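Local coordinates for protein angel homolog 2 (Homo sapiens, PDB 6RW0) that hydrolyses 2',3'-cyclic phosphates, is a member of the CCR4 deadenylase family, and probably binds the 3'-untranslated regions of mRNA, at residues Q62-D67 with L103-E108; R168-L173 with L207-M212; G226-I231 with H332-S337; S338-Y343 with I349-T354. All coordinates share one frame; numbering follows the deposited sequence.

Overall arrangement
Interaction 1 carries the magnesium site, through E105, and the other contacts lie at increasing distances from it in the two-sheet α/β sandwich. Interaction 2 lies nearby: its centre is about 18 Å from that of interaction 1, and the side chain of N170 is about 10 Å from the magnesium ion. H195 joins the two, touched by E105 and weakly bonded through its carbonyl to N170. Interaction 3, centred about 31 Å from interaction 1 across the chain's centre, shares helix 203-220 with interaction 2. Interaction 4 follows it directly in sequence, 338-343 continuing from 332-337, although their centres are about 23 Å apart.

Interaction 1 of 4, residues Q62-D67 with L103-E108; sequences QDLLED and LQEVQE. With MG (magnesium ion), chain B.
L64 rests a methyl, CD1, 3.6 Å from E105 OE1, on a carboxylate whose other oxygen is the single protein ligand of a magnesium ion. E105 OE2 reaches the metal at 2.3 Å and five waters fill the remaining places. One of these waters also donates to E105 OE1, which S61 N binds as well, while N58 bonds to OE2, so the carboxylate is held from several directions. The second joint is made by Q107. With CG anti to the backbone N (chi1 -173°) and the chain extended, its amide arrives at the first turn of helix 62-67, where OE1 takes the D63 N-H at 2.8 Å. That bond is nearly straight, 173°, and lies on a lone pair in the carbonyl plane. S61 OG shares the same oxygen, and D109 holds Q107 NE2. With an alanine here the amide is gone, and D63 N at the start of the helix would probably be left without its acceptor. E105 and V106 form a G1 bulge opposite G138, and from this corner of strand 100-107 E105 and Q107 direct their side chains to helix 62-67, just before helix 108-121 begins.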
loop_
_atom_site.group_PDB
_atom_site.type_symbol
_atom_site.label_atom_id
_atom_site.label_comp_id
_atom_site.label_asym_id
_atom_site.label_seq_id
_atom_site.Cartn_x
_atom_site.Cartn_y
_atom_site.Cartn_z
ATOM N N GLN A 62 14.846 -5.251 7.920
ATOM C CA GLN A 62 15.735 -6.259 8.499
ATOM C C GLN A 62 15.383 -6.559 9.952
ATOM O O GLN A 62 15.412 -7.728 10.374
ATOM C CB GLN A 62 17.196 -5.820 8.396
ATOM C CG GLN A 62 18.173 -6.941 8.714
ATOM C CD GLN A 62 18.148 -8.040 7.662
ATOM O OE1 GLN A 62 17.800 -7.798 6.514
ATOM N NE2 GLN A 62 18.547 -9.247 8.049
ATOM N N ASP A 63 15.080 -5.524 10.748
ATOM C CA ASP A 63 14.711 -5.754 12.140
ATOM C C ASP A 63 13.473 -6.640 12.223
ATOM O O ASP A 63 13.399 -7.542 13.065
ATOM C CB ASP A 63 14.398 -4.438 12.857
ATOM C CG ASP A 63 15.628 -3.628 13.219
ATOM O OD1 ASP A 63 16.768 -4.070 12.980
ATOM O OD2 ASP A 63 15.436 -2.514 13.757
ATOM N N LEU A 64 12.476 -6.374 11.369
ATOM C CA LEU A 64 11.255 -7.176 11.396
ATOM C C LEU A 64 11.498 -8.587 10.880
ATOM O O LEU A 64 10.897 -9.539 11.386
ATOM C CB LEU A 64 10.130 -6.474 10.635
ATOM C CG LEU A 64 9.741 -5.105 11.202
ATOM C CD1 LEU A 64 8.555 -4.551 10.396
ATOM C CD2 LEU A 64 9.431 -5.163 12.687
ATOM N N LEU A 65 12.396 -8.754 9.907
ATOM C CA LEU A 65 12.776 -10.087 9.468
ATOM C C LEU A 65 13.359 -10.874 10.635
ATOM O O LEU A 65 12.916 -11.990 10.935
ATOM C CB LEU A 65 13.789 -9.943 8.336
ATOM C CG LEU A 65 14.267 -11.158 7.556
ATOM C CD1 LEU A 65 15.083 -10.663 6.355
ATOM C CD2 LEU A 65 15.101 -12.089 8.415
ATOM N N GLU A 66 14.329 -10.278 11.333
ATOM C CA GLU A 66 15.009 -10.961 12.430
ATOM C C GLU A 66 14.083 -11.205 13.610
ATOM O O GLU A 66 14.212 -12.236 14.285
ATOM C CB GLU A 66 16.264 -10.171 12.815
ATOM C CG GLU A 66 17.309 -10.260 11.708
ATOM C CD GLU A 66 18.544 -9.430 11.938
ATOM O OE1 GLU A 66 18.656 -8.799 13.007
ATOM O OE2 GLU A 66 19.397 -9.412 11.027
ATOM N N ASP A 67 13.138 -10.298 13.856
ATOM C CA ASP A 67 12.193 -10.459 14.950
ATOM C C ASP A 67 11.154 -11.532 14.657
ATOM O O ASP A 67 10.458 -11.978 15.573
ATOM C CB ASP A 67 11.400 -9.168 15.165
ATOM C CG ASP A 67 12.157 -8.116 15.935
ATOM O OD1 ASP A 67 13.250 -8.407 16.462
ATOM O OD2 ASP A 67 11.638 -6.979 16.009
ATOM N N LEU A 103 7.258 2.869 -1.114
ATOM C CA LEU A 103 7.922 1.788 -0.407
ATOM C C LEU A 103 7.349 1.640 0.993
ATOM O O LEU A 103 6.983 2.623 1.643
ATOM C CB LEU A 103 9.429 2.052 -0.329
ATOM C CG LEU A 103 10.146 2.368 -1.651
ATOM C CD1 LEU A 103 11.612 2.693 -1.412
ATOM C CD2 LEU A 103 9.989 1.212 -2.622
ATOM N N GLN A 104 7.284 0.396 1.458
ATOM C CA GLN A 104 6.930 0.094 2.832
ATOM C C GLN A 104 8.041 -0.720 3.484
ATOM O O GLN A 104 8.881 -1.317 2.810
ATOM C CB GLN A 104 5.576 -0.635 2.930
ATOM C CG GLN A 104 4.443 0.034 2.125
ATOM C CD GLN A 104 4.423 -0.386 0.677
ATOM O OE1 GLN A 104 4.755 -1.524 0.337
ATOM N NE2 GLN A 104 4.040 0.531 -0.195
ATOM N N GLU A 105 8.017 -0.739 4.820
ATOM C CA GLU A 105 9.024 -1.423 5.638
ATOM C C GLU A 105 10.427 -0.882 5.381
ATOM O O GLU A 105 11.410 -1.625 5.358
ATOM C CB GLU A 105 8.935 -2.941 5.530
ATOM C CG GLU A 105 7.662 -3.425 6.177
ATOM C CD GLU A 105 7.678 -4.879 6.574
ATOM O OE1 GLU A 105 8.771 -5.430 6.872
ATOM O OE2 GLU A 105 6.574 -5.471 6.596
ATOM N N VAL A 106 10.505 0.434 5.203
ATOM C CA VAL A 106 11.760 1.156 5.032
ATOM C C VAL A 106 12.298 1.457 6.424
ATOM O O VAL A 106 11.726 2.269 7.158
ATOM C CB VAL A 106 11.534 2.438 4.220
ATOM C CG1 VAL A 106 12.796 3.305 4.179
ATOM C CG2 VAL A 106 11.003 2.076 2.833
ATOM N N GLN A 107 13.393 0.791 6.792
ATOM C CA GLN A 107 13.952 0.896 8.134
ATOM C C GLN A 107 14.780 2.170 8.265
ATOM O O GLN A 107 15.586 2.487 7.388
ATOM C CB GLN A 107 14.803 -0.344 8.406
ATOM C CG GLN A 107 15.309 -0.447 9.803
ATOM C CD GLN A 107 15.856 -1.815 10.105
ATOM O OE1 GLN A 107 15.162 -2.815 9.939
ATOM N NE2 GLN A 107 17.109 -1.870 10.529
ATOM N N GLU A 108 14.570 2.905 9.362
ATOM C CA GLU A 108 15.105 4.262 9.461
ATOM C C GLU A 108 16.627 4.291 9.341
ATOM O O GLU A 108 17.179 5.120 8.603
ATOM C CB GLU A 108 14.657 4.928 10.767
ATOM C CG GLU A 108 15.146 6.386 10.887
ATOM C CD GLU A 108 14.942 7.005 12.269
ATOM O OE1 GLU A 108 15.059 6.286 13.285
ATOM O OE2 GLU A 108 14.653 8.221 12.327
HETATM MG MG MG B . 6.196 -7.726 6.606
HETATM O O HOH W 1 7.778 -7.685 8.130
HETATM O O HOH W 2 6.210 -9.982 6.330
HETATM O O HOH W 3 4.550 -8.402 8.445
HETATM O O HOH W 4 7.604 -7.488 4.670
HETATM O O HOH W 5 4.365 -8.245 5.383
#

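Interaction 2 of 4, residues R168-L173 with L207-M212; sequences RDNVGL and LTQLAM
Q209 reaches from helix 203-220 to N170, the loop residue just before strand 171-179, a helix-to-sheet joint in the DNase I-like α/β sandwich. An extended chain (chi2 -174°) carries the amide out from the helix. The first shell is one amide pair. Q209 NE2 donates to N170 OD1 at 3.2 Å with an angle of 163°, the acceptor lying close to the plane of the Q209 amide. The approach is less regular from the asparagine's side: the donor stands off the N170 carbonyl plane, and the two amides are turned 64° against each other. NE2 also lies 3.6 Å from N170 CB, so the glutamine amide rests against the base of the asparagine side chain as well as bonding to its oxygen.

Both hydrogens of NE2 are used, since a water accepts the second at 3.2 Å from Q209 NE2. One shell further out, the other end of the glutamine amide is fixed by L197 N, which bonds to OE1, and N170 ND2 makes a weak bond to H195 O. The rotation of the Q209 amide is thereby set from both its ends. A leucine in its place has no amide, and N170 OD1, L197 N and the bridging water would probably all lose a mate. That water passes the link on to the loop, donating to R168 O at 2.8 Å.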
loop_
_atom_site.group_PDB
_atom_site.type_symbol
_atom_site.label_atom_id
_atom_site.label_comp_id
_atom_site.label_asym_id
_atom_site.label_seq_id
_atom_site.Cartn_x
_atom_site.Cartn_y
_atom_site.Cartn_z
ATOM N N ARG A 168 -2.181 1.817 17.810
ATOM C CA ARG A 168 -1.149 1.182 17.002
ATOM C C ARG A 168 -0.332 2.218 16.229
ATOM O O ARG A 168 -0.816 3.312 15.913
ATOM C CB ARG A 168 -1.792 0.176 16.040
ATOM C CG ARG A 168 -2.600 -0.934 16.741
ATOM C CD ARG A 168 -1.747 -1.679 17.730
ATOM N NE ARG A 168 -1.984 -3.122 17.804
ATOM C CZ ARG A 168 -2.981 -3.683 18.483
ATOM N NH1 ARG A 168 -3.858 -2.923 19.125
ATOM N NH2 ARG A 168 -3.102 -5.004 18.528
ATOM N N ASP A 169 0.911 1.851 15.906
ATOM C CA ASP A 169 1.918 2.801 15.429
ATOM C C ASP A 169 1.971 2.985 13.916
ATOM O O ASP A 169 2.855 3.704 13.421
ATOM C CB ASP A 169 3.285 2.413 15.986
ATOM C CG ASP A 169 3.384 2.687 17.475
ATOM O OD1 ASP A 169 3.044 3.823 17.904
ATOM O OD2 ASP A 169 3.766 1.752 18.215
ATOM N N ASN A 170 1.009 2.459 13.180
ATOM C CA ASN A 170 1.065 2.533 11.729
ATOM C C ASN A 170 0.885 3.964 11.230
ATOM O O ASN A 170 0.346 4.846 11.921
ATOM C CB ASN A 170 0.008 1.615 11.136
ATOM C CG ASN A 170 0.148 0.202 11.628
ATOM O OD1 ASN A 170 -0.470 -0.181 12.629
ATOM N ND2 ASN A 170 1.012 -0.574 10.969
ATOM N N VAL A 171 1.336 4.174 9.994
ATOM C CA VAL A 171 1.354 5.494 9.384
ATOM C C VAL A 171 0.982 5.432 7.905
ATOM O O VAL A 171 0.913 4.370 7.283
ATOM C CB VAL A 171 2.726 6.192 9.531
ATOM C CG1 VAL A 171 3.080 6.448 10.990
ATOM C CG2 VAL A 171 3.833 5.369 8.850
ATOM N N GLY A 172 0.764 6.629 7.356
ATOM C CA GLY A 172 0.628 6.822 5.928
ATOM C C GLY A 172 1.326 8.102 5.517
ATOM O O GLY A 172 1.788 8.879 6.358
ATOM N N LEU A 173 1.377 8.325 4.207
ATOM C CA LEU A 173 2.035 9.508 3.665
ATOM C C LEU A 173 1.350 9.861 2.357
ATOM O O LEU A 173 1.058 8.970 1.555
ATOM C CB LEU A 173 3.528 9.265 3.440
ATOM C CG LEU A 173 4.343 10.469 2.972
ATOM C CD1 LEU A 173 4.338 11.606 3.953
ATOM C CD2 LEU A 173 5.779 9.992 2.708
ATOM N N LEU A 207 -10.001 -0.572 9.484
ATOM C CA LEU A 207 -10.929 0.311 8.775
ATOM C C LEU A 207 -10.763 1.754 9.220
ATOM O O LEU A 207 -10.900 2.676 8.405
ATOM C CB LEU A 207 -12.380 -0.130 8.986
ATOM C CG LEU A 207 -12.783 -1.307 8.105
ATOM C CD1 LEU A 207 -14.116 -1.856 8.566
ATOM C CD2 LEU A 207 -12.839 -0.925 6.640
ATOM N N THR A 208 -10.454 1.980 10.496
ATOM C CA THR A 208 -10.281 3.345 10.973
ATOM C C THR A 208 -8.993 3.949 10.424
ATOM O O THR A 208 -8.973 5.118 10.032
ATOM C CB THR A 208 -10.314 3.378 12.501
ATOM O OG1 THR A 208 -11.528 2.773 12.979
ATOM C CG2 THR A 208 -10.289 4.799 13.036
ATOM N N GLN A 209 -7.910 3.166 10.389
ATOM C CA GLN A 209 -6.677 3.619 9.748
ATOM C C GLN A 209 -6.921 3.966 8.288
ATOM O O GLN A 209 -6.498 5.020 7.802
ATOM C CB GLN A 209 -5.595 2.547 9.882
ATOM C CG GLN A 209 -5.143 2.313 11.314
ATOM C CD GLN A 209 -3.968 1.356 11.430
ATOM O OE1 GLN A 209 -3.676 0.593 10.511
ATOM N NE2 GLN A 209 -3.295 1.389 12.578
ATOM N N LEU A 210 -7.611 3.088 7.565
ATOM C CA LEU A 210 -7.941 3.393 6.177
ATOM C C LEU A 210 -8.742 4.688 6.066
ATOM O O LEU A 210 -8.463 5.529 5.197
ATOM C CB LEU A 210 -8.706 2.224 5.565
ATOM C CG LEU A 210 -9.206 2.438 4.140
ATOM C CD1 LEU A 210 -8.034 2.607 3.187
ATOM C CD2 LEU A 210 -10.093 1.295 3.700
ATOM N N ALA A 211 -9.743 4.873 6.929
ATOM C CA ALA A 211 -10.538 6.099 6.893
ATOM C C ALA A 211 -9.659 7.327 7.107
ATOM O O ALA A 211 -9.878 8.374 6.485
ATOM C CB ALA A 211 -11.634 6.036 7.956
ATOM N N MET A 212 -8.667 7.225 7.993
ATOM C CA MET A 212 -7.764 8.345 8.232
ATOM C C MET A 212 -6.943 8.663 6.988
ATOM O O MET A 212 -6.751 9.836 6.653
ATOM C CB MET A 212 -6.869 8.029 9.428
ATOM C CG MET A 212 -7.634 8.012 10.734
ATOM S SD MET A 212 -6.739 7.256 12.111
ATOM C CE MET A 212 -5.771 8.573 12.594
HETATM O O HOH W 6 -3.542 3.174 15.226
#

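Interaction 3 of 4, residues G226-I231 with H332-S337; sequences GSFCPI and HHFSLS
F228 and F334 both turn CG away from their own carbonyl carbons, with chi1 at -62° and -52°, and these torsions swing the two rings into each other. F334 leaves its backbone across the line to loop 226-231, and only the ring's far end closes on it. The result is a T-shaped pair, with the edge of F334 directed into the face of F228. CE1 of F334 stands 3.7 Å above the plane of the F228 ring, over its centre. The centroids are 4.9 Å apart and the planes meet at 63°. A second partner meets the F334 ring: I231 brings its CD1 methyl obliquely to 3.7 Å from F334 CD1. F334 CD1 and CE1 thus touch both an aromatic face and an aliphatic tip. At the rim of the F228 ring, close to its plane, H333 O lies 3.8 Å from CE2.

The backbone carrying F334 is itself tethered: its N-H bonds to H332 ND1 at 3.0 Å, the donor lying in the plane of the imidazole. H332 NE2 is engaged by I249 O, so both ring nitrogens are taken, which would favour a neutral ring with its proton on NE2.

Helix 203-220 packs alongside, S218 against F228, L214 against F334 and I217 against both F334 and I231. The T-shaped pair, backed by this helix, is helix-against-sheet packing at the border of the core, joining the loop that leads into strand 231-236 to the approach to strand 336-338 in one sheet of the DNase I-like sandwich.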
loop_
_atom_site.group_PDB
_atom_site.type_symbol
_atom_site.label_atom_id
_atom_site.label_comp_id
_atom_site.label_asym_id
_atom_site.label_seq_id
_atom_site.Cartn_x
_atom_site.Cartn_y
_atom_site.Cartn_z
ATOM N N GLY A 226 -13.816 21.801 -7.175
ATOM C CA GLY A 226 -14.643 20.905 -6.400
ATOM C C GLY A 226 -14.473 19.439 -6.715
ATOM O O GLY A 226 -15.048 18.598 -6.009
ATOM N N SER A 227 -13.722 19.107 -7.752
ATOM C CA SER A 227 -13.399 17.722 -8.038
ATOM C C SER A 227 -12.067 17.367 -7.386
ATOM O O SER A 227 -11.341 18.228 -6.883
ATOM C CB SER A 227 -13.296 17.502 -9.543
ATOM O OG SER A 227 -12.127 18.115 -10.052
ATOM N N PHE A 228 -11.737 16.081 -7.408
ATOM C CA PHE A 228 -10.451 15.609 -6.916
ATOM C C PHE A 228 -9.480 15.480 -8.085
ATOM O O PHE A 228 -9.868 15.061 -9.179
ATOM C CB PHE A 228 -10.563 14.249 -6.211
ATOM C CG PHE A 228 -11.443 14.276 -5.006
ATOM C CD1 PHE A 228 -11.076 15.014 -3.897
ATOM C CD2 PHE A 228 -12.645 13.582 -4.984
ATOM C CE1 PHE A 228 -11.889 15.070 -2.786
ATOM C CE2 PHE A 228 -13.472 13.630 -3.871
ATOM C CZ PHE A 228 -13.099 14.379 -2.773
ATOM N N CYS A 229 -8.215 15.830 -7.846
ATOM C CA CYS A 229 -7.173 15.591 -8.838
ATOM C C CYS A 229 -6.937 14.087 -8.924
ATOM O O CYS A 229 -7.422 13.325 -8.083
ATOM C CB CYS A 229 -5.889 16.316 -8.450
ATOM S SG CYS A 229 -5.042 15.633 -7.028
ATOM N N PRO A 230 -6.210 13.619 -9.943
ATOM C CA PRO A 230 -5.937 12.178 -10.032
ATOM C C PRO A 230 -5.223 11.679 -8.788
ATOM O O PRO A 230 -4.339 12.352 -8.255
ATOM C CB PRO A 230 -5.043 12.058 -11.273
ATOM C CG PRO A 230 -5.424 13.233 -12.125
ATOM C CD PRO A 230 -5.700 14.348 -11.117
ATOM N N ILE A 231 -5.613 10.481 -8.344
ATOM C CA ILE A 231 -5.086 9.835 -7.147
ATOM C C ILE A 231 -4.478 8.496 -7.529
ATOM O O ILE A 231 -5.080 7.720 -8.277
ATOM C CB ILE A 231 -6.206 9.603 -6.115
ATOM C CG1 ILE A 231 -6.725 10.948 -5.615
ATOM C CG2 ILE A 231 -5.739 8.739 -4.951
ATOM C CD1 ILE A 231 -8.141 10.890 -5.136
ATOM N N HIS A 332 -16.977 6.472 0.795
ATOM C CA HIS A 332 -15.980 7.462 0.409
ATOM C C HIS A 332 -16.415 8.030 -0.936
ATOM O O HIS A 332 -17.290 7.473 -1.610
ATOM C CB HIS A 332 -14.536 6.938 0.413
ATOM C CG HIS A 332 -14.238 5.955 -0.668
ATOM N ND1 HIS A 332 -14.263 6.284 -2.007
ATOM C CD2 HIS A 332 -13.881 4.653 -0.605
ATOM C CE1 HIS A 332 -13.948 5.217 -2.723
ATOM N NE2 HIS A 332 -13.718 4.214 -1.896
ATOM N N HIS A 333 -15.809 9.155 -1.326
ATOM C CA HIS A 333 -16.249 9.893 -2.503
ATOM C C HIS A 333 -15.341 9.715 -3.713
ATOM O O HIS A 333 -15.473 10.472 -4.685
ATOM C CB HIS A 333 -16.352 11.384 -2.180
ATOM C CG HIS A 333 -17.369 11.705 -1.136
ATOM N ND1 HIS A 333 -18.660 11.233 -1.190
ATOM C CD2 HIS A 333 -17.288 12.463 -0.016
ATOM C CE1 HIS A 333 -19.337 11.692 -0.151
ATOM N NE2 HIS A 333 -18.527 12.436 0.577
ATOM N N PHE A 334 -14.446 8.738 -3.690
ATOM C CA PHE A 334 -13.533 8.526 -4.803
ATOM C C PHE A 334 -14.091 7.470 -5.755
ATOM O O PHE A 334 -15.028 6.739 -5.438
ATOM C CB PHE A 334 -12.148 8.107 -4.310
ATOM C CG PHE A 334 -11.572 9.013 -3.262
ATOM C CD1 PHE A 334 -11.370 10.362 -3.512
ATOM C CD2 PHE A 334 -11.226 8.514 -2.024
ATOM C CE1 PHE A 334 -10.837 11.199 -2.533
ATOM C CE2 PHE A 334 -10.686 9.343 -1.044
ATOM C CZ PHE A 334 -10.500 10.688 -1.300
ATOM N N SER A 335 -13.492 7.398 -6.942
ATOM C CA SER A 335 -13.787 6.368 -7.936
ATOM C C SER A 335 -12.457 5.683 -8.232
ATOM O O SER A 335 -11.679 6.144 -9.076
ATOM C CB SER A 335 -14.402 6.980 -9.174
ATOM O OG SER A 335 -14.666 5.985 -10.144
ATOM N N LEU A 336 -12.188 4.591 -7.517
ATOM C CA LEU A 336 -10.894 3.929 -7.559
ATOM C C LEU A 336 -10.988 2.551 -8.191
ATOM O O LEU A 336 -11.896 1.772 -7.885
ATOM C CB LEU A 336 -10.342 3.748 -6.150
ATOM C CG LEU A 336 -10.155 5.050 -5.387
ATOM C CD1 LEU A 336 -9.793 4.787 -3.928
ATOM C CD2 LEU A 336 -9.081 5.895 -6.053
ATOM N N SER A 337 -10.026 2.257 -9.056
ATOM C CA SER A 337 -9.834 0.941 -9.633
ATOM C C SER A 337 -8.531 0.367 -9.104
ATOM O O SER A 337 -7.662 1.090 -8.620
ATOM C CB SER A 337 -9.749 1.036 -11.157
ATOM O OG SER A 337 -11.003 1.386 -11.716
#

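Interaction 4 of 4, residues S338-Y343 with I349-T354; sequences SVYSHY and IPEVTT
E351 lays its side chain along the backbone of H342, in the loop between strands 336-338 and 354-356, both partners of strand 359-369. CG sits anti to its own carbonyl carbon (chi1 -69°) and the chain beyond it is extended, which carries the carboxylate back to the chain of 338-343. OE1 meets H342 N at 2.9 Å, but the bond is bent to 127° and weak. The backbones answer with a firmer one, E351 N to H342 O at 2.9 Å, its donor well above the carbonyl plane. Next to it Y343 and P350 make a single β-bridge, flanked by a CA-H...O contact from Y343 CA to I349 O at 3.4 Å. The Y343 ring only brushes the proline, obliquely, with CD1 3.9 Å from P350 CA.

Y340 offers its CB, 3.5 Å from E351 OE1, its ring standing nearly upright to the carboxylate plane, while its hydroxyl goes to L395 O and L422 N. H342 sets its imidazole at 83° to that plane. The ring bonds through NE2 to Y246 OH, and ND1 shares a hydrogen bond with a water that donates to E351 OE1.

Two further waters join OE2 to the loop. One donates to it at 2.6 Å from E351 OE2 and accepts from S341 N; the other donates both to OE2 and to Y343 O. With three waters donating hydrogen bonds to this carboxylate and H342 N bonding weakly to it, E351 is probably ionised, its charge stabilised by a shell of donors that ties the two sides of the loop together.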
loop_
_atom_site.group_PDB
_atom_site.type_symbol
_atom_site.label_atom_id
_atom_site.label_comp_id
_atom_site.label_asym_id
_atom_site.label_seq_id
_atom_site.Cartn_x
_atom_site.Cartn_y
_atom_site.Cartn_z
ATOM N N SER A 338 -8.404 -0.949 -9.208
ATOM C CA SER A 338 -7.183 -1.649 -8.843
ATOM C C SER A 338 -6.400 -1.954 -10.110
ATOM O O SER A 338 -6.968 -2.405 -11.109
ATOM C CB SER A 338 -7.510 -2.956 -8.122
ATOM O OG SER A 338 -6.350 -3.756 -7.944
ATOM N N VAL A 339 -5.087 -1.732 -10.067
ATOM C CA VAL A 339 -4.247 -2.065 -11.216
ATOM C C VAL A 339 -4.378 -3.542 -11.568
ATOM O O VAL A 339 -4.523 -3.908 -12.740
ATOM C CB VAL A 339 -2.781 -1.672 -10.962
ATOM C CG1 VAL A 339 -1.848 -2.350 -11.983
ATOM C CG2 VAL A 339 -2.643 -0.162 -11.018
ATOM N N TYR A 340 -4.300 -4.408 -10.564
ATOM C CA TYR A 340 -4.338 -5.847 -10.758
ATOM C C TYR A 340 -5.737 -6.404 -10.554
ATOM O O TYR A 340 -6.542 -5.863 -9.792
ATOM C CB TYR A 340 -3.351 -6.499 -9.804
ATOM C CG TYR A 340 -1.919 -6.148 -10.130
ATOM C CD1 TYR A 340 -1.223 -6.857 -11.084
ATOM C CD2 TYR A 340 -1.274 -5.094 -9.509
ATOM C CE1 TYR A 340 0.094 -6.553 -11.389
ATOM C CE2 TYR A 340 0.034 -4.768 -9.822
ATOM C CZ TYR A 340 0.716 -5.502 -10.759
ATOM O OH TYR A 340 2.025 -5.174 -11.038
ATOM N N SER A 341 -6.029 -7.484 -11.285
ATOM C CA SER A 341 -7.333 -8.132 -11.240
ATOM C C SER A 341 -7.388 -9.328 -10.293
ATOM O O SER A 341 -8.481 -9.850 -10.048
ATOM C CB SER A 341 -7.753 -8.562 -12.649
ATOM O OG SER A 341 -6.913 -9.598 -13.106
ATOM N N HIS A 342 -6.253 -9.762 -9.745
ATOM C CA HIS A 342 -6.140 -10.663 -8.605
ATOM C C HIS A 342 -6.275 -12.143 -8.953
ATOM O O HIS A 342 -5.995 -12.979 -8.095
ATOM C CB HIS A 342 -7.101 -10.310 -7.449
ATOM C CG HIS A 342 -7.129 -8.847 -7.144
ATOM N ND1 HIS A 342 -5.988 -8.134 -6.854
ATOM C CD2 HIS A 342 -8.147 -7.957 -7.120
ATOM C CE1 HIS A 342 -6.306 -6.867 -6.653
ATOM N NE2 HIS A 342 -7.608 -6.731 -6.827
ATOM N N TYR A 343 -6.664 -12.501 -10.173
ATOM C CA TYR A 343 -6.807 -13.893 -10.583
ATOM C C TYR A 343 -6.312 -14.000 -12.015
ATOM O O TYR A 343 -6.536 -13.092 -12.816
ATOM C CB TYR A 343 -8.276 -14.352 -10.480
ATOM C CG TYR A 343 -8.851 -14.134 -9.096
ATOM C CD1 TYR A 343 -8.660 -15.070 -8.091
ATOM C CD2 TYR A 343 -9.545 -12.967 -8.780
ATOM C CE1 TYR A 343 -9.156 -14.864 -6.815
ATOM C CE2 TYR A 343 -10.045 -12.752 -7.496
ATOM C CZ TYR A 343 -9.846 -13.705 -6.523
ATOM O OH TYR A 343 -10.333 -13.513 -5.248
ATOM N N ILE A 349 -6.576 -19.039 -10.999
ATOM C CA ILE A 349 -5.653 -19.158 -9.867
ATOM C C ILE A 349 -5.351 -17.765 -9.319
ATOM O O ILE A 349 -5.145 -16.829 -10.109
ATOM C CB ILE A 349 -4.369 -19.864 -10.304
ATOM C CG1 ILE A 349 -4.691 -21.276 -10.798
ATOM C CG2 ILE A 349 -3.357 -19.896 -9.157
ATOM C CD1 ILE A 349 -3.545 -21.937 -11.507
ATOM N N PRO A 350 -5.303 -17.591 -8.000
ATOM C CA PRO A 350 -5.050 -16.257 -7.446
ATOM C C PRO A 350 -3.629 -15.774 -7.666
ATOM O O PRO A 350 -2.661 -16.539 -7.579
ATOM C CB PRO A 350 -5.313 -16.428 -5.943
ATOM C CG PRO A 350 -6.004 -17.713 -5.787
ATOM C CD PRO A 350 -5.683 -18.566 -6.964
ATOM N N GLU A 351 -3.526 -14.474 -7.915
ATOM C CA GLU A 351 -2.273 -13.757 -7.791
ATOM C C GLU A 351 -1.905 -13.617 -6.321
ATOM O O GLU A 351 -2.773 -13.441 -5.458
ATOM C CB GLU A 351 -2.448 -12.338 -8.331
ATOM C CG GLU A 351 -2.649 -12.242 -9.825
ATOM C CD GLU A 351 -2.995 -10.846 -10.332
ATOM O OE1 GLU A 351 -3.319 -9.943 -9.527
ATOM O OE2 GLU A 351 -2.974 -10.665 -11.568
ATOM N N VAL A 352 -0.602 -13.656 -6.033
ATOM C CA VAL A 352 -0.104 -13.360 -4.694
ATOM C C VAL A 352 0.924 -12.244 -4.796
ATOM O O VAL A 352 1.544 -12.038 -5.845
ATOM C CB VAL A 352 0.481 -14.585 -3.950
ATOM C CG1 VAL A 352 -0.557 -15.690 -3.861
ATOM C CG2 VAL A 352 1.766 -15.062 -4.611
ATOM N N THR A 353 1.063 -11.487 -3.706
ATOM C CA THR A 353 2.074 -10.438 -3.588
ATOM C C THR A 353 3.043 -10.681 -2.437
ATOM O O THR A 353 3.994 -9.907 -2.278
ATOM C CB THR A 353 1.436 -9.041 -3.444
ATOM O OG1 THR A 353 0.753 -8.905 -2.187
ATOM C CG2 THR A 353 0.473 -8.769 -4.580
ATOM N N THR A 354 2.834 -11.723 -1.630
ATOM C CA THR A 354 3.708 -12.069 -0.509
ATOM C C THR A 354 3.698 -13.581 -0.365
ATOM O O THR A 354 2.698 -14.227 -0.680
ATOM C CB THR A 354 3.245 -11.344 0.765
ATOM O OG1 THR A 354 4.212 -11.518 1.808
ATOM C CG2 THR A 354 1.911 -11.866 1.266
HETATM O O HOH W 7 -4.004 -8.671 -12.879
HETATM O O HOH W 8 -3.268 -9.027 -6.914
HETATM O O HOH W 9 -5.520 -12.816 -5.214
HETATM O O HOH W 10 -3.962 -11.895 -13.852
#